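Local coordinates for Aureochrome1-like protein (Ochromonas danica, PDB 6I20), which binds flavin mononucleotide in a PAS-type LOV domain and, as in other aureochromes, probably serves as a blue-light receptor, at residues 79-84 / 95-100. Sequence-based numbering, arbitrary orientation.
Sequences TTVVLL and NQLFIA. With FMN (flavin mononucleotide), chain E.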
ATOM      1  N   THR A  79      -9.190   4.094  -2.608  0.50 20.52           N
ATOM      2  CA  THR A  79      -9.659   3.506  -1.377  0.50 20.30           C
ATOM      3  C   THR A  79      -8.739   3.840  -0.206  0.50 17.83           C
ATOM      4  O   THR A  79      -7.520   3.871  -0.371  0.50 17.86           O
ATOM      5  CB  THR A  79      -9.738   1.984  -1.613  0.50 21.78           C
ATOM      6  OG1 THR A  79     -10.605   1.749  -2.731  0.50 24.28           O
ATOM      7  CG2 THR A  79     -10.286   1.294  -0.413  0.50 22.31           C
ATOM      8  N   THR A  80      -9.336   4.092   0.962  1.00 17.47           N
ATOM      9  CA  THR A  80      -8.612   4.310   2.195  1.00 17.74           C
ATOM     10  C   THR A  80      -9.096   3.252   3.190  1.00 17.14           C
ATOM     11  O   THR A  80     -10.308   3.118   3.421  1.00 17.85           O
ATOM     12  CB  THR A  80      -8.941   5.681   2.801  1.00 19.24           C
ATOM     13  OG1 THR A  80      -8.736   6.693   1.825  1.00 21.39           O
ATOM     14  CG2 THR A  80      -8.070   5.979   4.005  1.00 20.66           C
ATOM     15  N   VAL A  81      -8.151   2.563   3.803  1.00 16.47           N
ATOM     16  CA  VAL A  81      -8.481   1.641   4.921  1.00 18.00           C
ATOM     17  C   VAL A  81      -7.479   1.873   6.038  1.00 17.28           C
ATOM     18  O   VAL A  81      -6.362   2.407   5.816  1.00 19.55           O
ATOM     19  CB  VAL A  81      -8.482   0.127   4.565  1.00 20.79           C
ATOM     20  CG1 VAL A  81      -9.521  -0.204   3.514  1.00 21.91           C
ATOM     21  CG2 VAL A  81      -7.100  -0.330   4.174  1.00 20.83           C
ATOM     22  N   VAL A  82      -7.860   1.480   7.234  1.00 17.75           N
ATOM     23  CA  VAL A  82      -6.913   1.419   8.342  1.00 18.06           C
ATOM     24  C   VAL A  82      -6.880  -0.049   8.759  1.00 18.40           C
ATOM     25  O   VAL A  82      -7.929  -0.638   9.031  1.00 19.27           O
ATOM     26  CB  VAL A  82      -7.300   2.335   9.519  1.00 19.96           C
ATOM     27  CG1 VAL A  82      -6.401   2.085  10.711  1.00 21.89           C
ATOM     28  CG2 VAL A  82      -7.151   3.785   9.067  1.00 20.66           C
ATOM     29  N   LEU A  83      -5.687  -0.605   8.802  1.00 16.88           N
ATOM     30  CA  LEU A  83      -5.552  -2.024   9.182  1.00 17.16           C
ATOM     31  C   LEU A  83      -4.238  -2.268   9.872  1.00 17.44           C
ATOM     32  O   LEU A  83      -3.274  -1.532   9.723  1.00 17.19           O
ATOM     33  CB  LEU A  83      -5.757  -2.937   7.974  1.00 17.25           C
ATOM     34  CG  LEU A  83      -4.589  -3.203   7.036  1.00 16.47           C
ATOM     35  CD1 LEU A  83      -4.997  -4.209   5.948  1.00 17.92           C
ATOM     36  CD2 LEU A  83      -4.051  -1.955   6.351  1.00 17.14           C
ATOM     37  N   LEU A  84      -4.210  -3.376  10.633  1.00 17.18           N
ATOM     38  CA  LEU A  84      -3.010  -3.754  11.356  1.00 17.56           C
ATOM     39  C   LEU A  84      -2.036  -4.465  10.433  1.00 17.11           C
ATOM     40  O   LEU A  84      -2.426  -5.391   9.720  1.00 16.60           O
ATOM     41  CB  LEU A  84      -3.393  -4.649  12.530  1.00 19.67           C
ATOM     42  CG  LEU A  84      -2.283  -4.829  13.570  1.00 21.39           C
ATOM     43  CD1 LEU A  84      -2.103  -3.573  14.419  1.00 23.27           C
ATOM     44  CD2 LEU A  84      -2.558  -6.045  14.462  1.00 23.72           C
ATOM     45  N   ASN A  95      -1.807   0.935   9.995  1.00 16.20           N
ATOM     46  CA  ASN A  95      -1.474   1.507   8.693  1.00 16.09           C
ATOM     47  C   ASN A  95      -2.753   2.119   8.128  1.00 16.35           C
ATOM     48  O   ASN A  95      -3.714   1.418   7.834  1.00 16.42           O
ATOM     49  CB  ASN A  95      -0.971   0.368   7.792  1.00 15.06           C
ATOM     50  CG  ASN A  95      -0.589   0.775   6.388  1.00 15.19           C
ATOM     51  OD1 ASN A  95      -0.703   1.946   6.010  1.00 16.59           O
ATOM     52  ND2 ASN A  95      -0.094  -0.186   5.608  1.00 15.77           N
ATOM     53  N   GLN A  96      -2.751   3.459   7.935  1.00 16.88           N
ATOM     54  CA  GLN A  96      -3.769   4.106   7.098  1.00 16.82           C
ATOM     55  C   GLN A  96      -3.259   4.052   5.690  1.00 15.67           C
ATOM     56  O   GLN A  96      -2.247   4.715   5.340  1.00 16.38           O
ATOM     57  CB  GLN A  96      -4.041   5.543   7.549  1.00 17.32           C
ATOM     58  CG  GLN A  96      -5.117   6.185   6.702  1.00 18.70           C
ATOM     59  CD  GLN A  96      -5.415   7.591   7.162  1.00 20.50           C
ATOM     60  OE1 GLN A  96      -5.865   7.764   8.246  1.00 23.60           O
ATOM     61  NE2 GLN A  96      -5.129   8.576   6.330  1.00 22.35           N
ATOM     62  N   LEU A  97      -3.875   3.161   4.899  1.00 15.31           N
ATOM     63  CA  LEU A  97      -3.429   2.773   3.589  1.00 14.07           C
ATOM     64  C   LEU A  97      -4.332   3.380   2.531  1.00 14.90           C
ATOM     65  O   LEU A  97      -5.528   3.228   2.584  1.00 16.26           O
ATOM     66  CB  LEU A  97      -3.508   1.237   3.490  1.00 15.10           C
ATOM     67  CG  LEU A  97      -3.227   0.626   2.146  1.00 15.60           C
ATOM     68  CD1 LEU A  97      -1.810   0.897   1.644  1.00 15.63           C
ATOM     69  CD2 LEU A  97      -3.460  -0.892   2.212  1.00 16.51           C
ATOM     70  N   PHE A  98      -3.709   4.056   1.568  1.00 14.12           N
ATOM     71  CA  PHE A  98      -4.405   4.625   0.397  1.00 14.26           C
ATOM     72  C   PHE A  98      -3.960   3.865  -0.838  1.00 13.34           C
ATOM     73  O   PHE A  98      -2.753   3.736  -1.064  1.00 13.80           O
ATOM     74  CB  PHE A  98      -3.939   6.088   0.244  1.00 15.24           C
ATOM     75  CG  PHE A  98      -4.297   6.737  -1.077  1.00 16.51           C
ATOM     76  CD1 PHE A  98      -5.609   6.803  -1.494  1.00 17.41           C
ATOM     77  CD2 PHE A  98      -3.323   7.286  -1.876  1.00 17.00           C
ATOM     78  CE1 PHE A  98      -5.929   7.447  -2.696  1.00 17.64           C
ATOM     79  CE2 PHE A  98      -3.649   7.926  -3.051  1.00 16.93           C
ATOM     80  CZ  PHE A  98      -4.935   7.978  -3.472  1.00 17.01           C
ATOM     81  N   ILE A  99      -4.919   3.397  -1.639  1.00 13.78           N
ATOM     82  CA  ILE A  99      -4.574   2.725  -2.894  0.50 14.87           C
ATOM     83  C   ILE A  99      -5.350   3.388  -4.015  1.00 15.35           C
ATOM     84  O   ILE A  99      -6.543   3.663  -3.904  1.00 18.17           O
ATOM     85  CB  ILE A  99      -4.820   1.191  -2.846  0.50 15.68           C
ATOM     86  CG1 ILE A  99      -4.036   0.580  -1.696  0.50 14.35           C
ATOM     87  CG2 ILE A  99      -4.407   0.513  -4.146  0.50 16.92           C
ATOM     88  CD1 ILE A  99      -4.412  -0.878  -1.405  0.50 15.45           C
ATOM     89  N   ALA A 100      -4.621   3.678  -5.089  1.00 15.30           N
ATOM     90  CA  ALA A 100      -5.197   4.360  -6.251  1.00 16.40           C
ATOM     91  C   ALA A 100      -4.643   3.791  -7.548  1.00 14.94           C
ATOM     92  O   ALA A 100      -3.489   3.413  -7.642  1.00 15.35           O
ATOM     93  CB  ALA A 100      -4.884   5.843  -6.216  1.00 18.22           C
TER
HETATM   94  N1  FMN E 401      -1.941  -4.524   2.102  1.00 14.14           N
HETATM   95  C2  FMN E 401      -1.466  -4.244   3.336  1.00 15.04           C
HETATM   96  O2  FMN E 401      -1.855  -4.954   4.292  1.00 15.88           O
HETATM   97  N3  FMN E 401      -0.579  -3.250   3.585  1.00 14.04           N
HETATM   98  C4  FMN E 401      -0.116  -2.431   2.593  1.00 13.47           C
HETATM   99  O4  FMN E 401       0.653  -1.474   2.876  1.00 14.05           O
HETATM  100  C4A FMN E 401      -0.558  -2.703   1.267  1.00 12.54           C
HETATM  101  N5  FMN E 401      -0.112  -1.933   0.225  1.00 12.87           N
HETATM  102  C5A FMN E 401      -0.630  -2.177  -1.004  1.00 12.63           C
HETATM  103  C6  FMN E 401      -0.215  -1.394  -2.103  1.00 12.73           C
HETATM  104  C7  FMN E 401      -0.700  -1.595  -3.354  1.00 13.05           C
HETATM  105  C7M FMN E 401      -0.251  -0.695  -4.527  1.00 14.11           C
HETATM  106  C8  FMN E 401      -1.662  -2.632  -3.605  1.00 14.41           C
HETATM  107  C8M FMN E 401      -2.216  -2.855  -4.974  1.00 15.82           C
HETATM  108  C9  FMN E 401      -2.080  -3.412  -2.553  1.00 13.87           C
HETATM  109  C9A FMN E 401      -1.619  -3.209  -1.260  1.00 13.55           C
HETATM  110  N10 FMN E 401      -2.005  -4.055  -0.189  1.00 13.93           N
HETATM  111  C10 FMN E 401      -1.536  -3.765   1.059  1.00 13.77           C
HETATM  112  C1' FMN E 401      -3.062  -5.046  -0.352  1.00 14.58           C
HETATM  113  C2' FMN E 401      -2.610  -6.447  -0.776  1.00 14.93           C
HETATM  114  O2' FMN E 401      -1.503  -6.314  -1.680  1.00 16.28           O
HETATM  115  C3' FMN E 401      -3.756  -7.152  -1.486  1.00 18.57           C
HETATM  116  O3' FMN E 401      -4.255  -6.376  -2.589  1.00 19.98           O
HETATM  117  C4' FMN E 401      -4.920  -7.527  -0.596  1.00 21.25           C
HETATM  118  O4' FMN E 401      -4.402  -8.268   0.523  1.00 22.00           O
HETATM  119  C5' FMN E 401      -5.931  -8.442  -1.365  1.00 23.93           C
HETATM  120  O5' FMN E 401      -5.211  -9.376  -2.238  1.00 26.31           O
HETATM  121  P   FMN E 401      -5.969 -10.749  -2.611  0.80 27.53           P
HETATM  122  O1P FMN E 401      -5.014 -11.543  -3.415  0.80 27.92           O
HETATM  123  O2P FMN E 401      -6.329 -11.386  -1.334  0.80 31.40           O
HETATM  124  O3P FMN E 401      -7.190 -10.278  -3.390  0.80 31.28           O
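Thr-79, Val-81 and Leu-83 pair with Ile-99, Leu-97 and Asn-95 through six backbone hydrogen bonds, two for each antiparallel hydrogen-bonded pair. The shortest, Leu-97 N to Val-81 O at 2.8 Å, is nearly straight; Thr-79 N to Ile-99 O is the most bent, 143° at the hydrogen. At the intervening non-hydrogen-bonded pairs, Thr-80 with Phe-98 and Val-82 with Gln-96, CA-H...O contacts add to the pairing, for example Val-82 CA to Asn-95 O at 3.2 Å.

Apolar contacts differ on the two faces. Towards the flavin, Val-81 and Leu-97 lie side by side, Val-81 CG2 reaching Leu-97 CB at 4.0 Å. Leu-83, with CG between its backbone N and carbonyl carbon (chi1 83°), lies alongside Asn-95, CD2 against its CB and 4.3 Å from Leu-97 CD2. On the opposite face Val-82 CG2 packs on the aliphatic part of Gln-96, whose CG also meets Thr-80 CG2 at 4.0 Å; helix 121-130 covers this patch, and its Tyr-123 OH hydrogen-bonds Gln-96 OE1.

Leu-97 sets both methyls over one face of the isoalloxazine, CD2 3.5 Å from C4A and CD1 near N5 and O4. Ile-99 CD1, in one of two conformers, lies over the same face near C9, and Leu-83 CD1 approaches O2. The polar contact comes from Asn-95, whose ND2 reaches flavin O4 from above the ring plane in a weak hydrogen bond (3.1 Å, 128° at the hydrogen); the amide's stronger partner is Asn-85 OD1, itself hydrogen-bonded to FMN.

This hairpin of the PAS fold therefore covers one face of the flavin with apolar side chains and adds an amide at the O4 end. The weak O4 bond probably contributes little by itself, while Asn-85 probably fixes how the Asn-95 amide is turned.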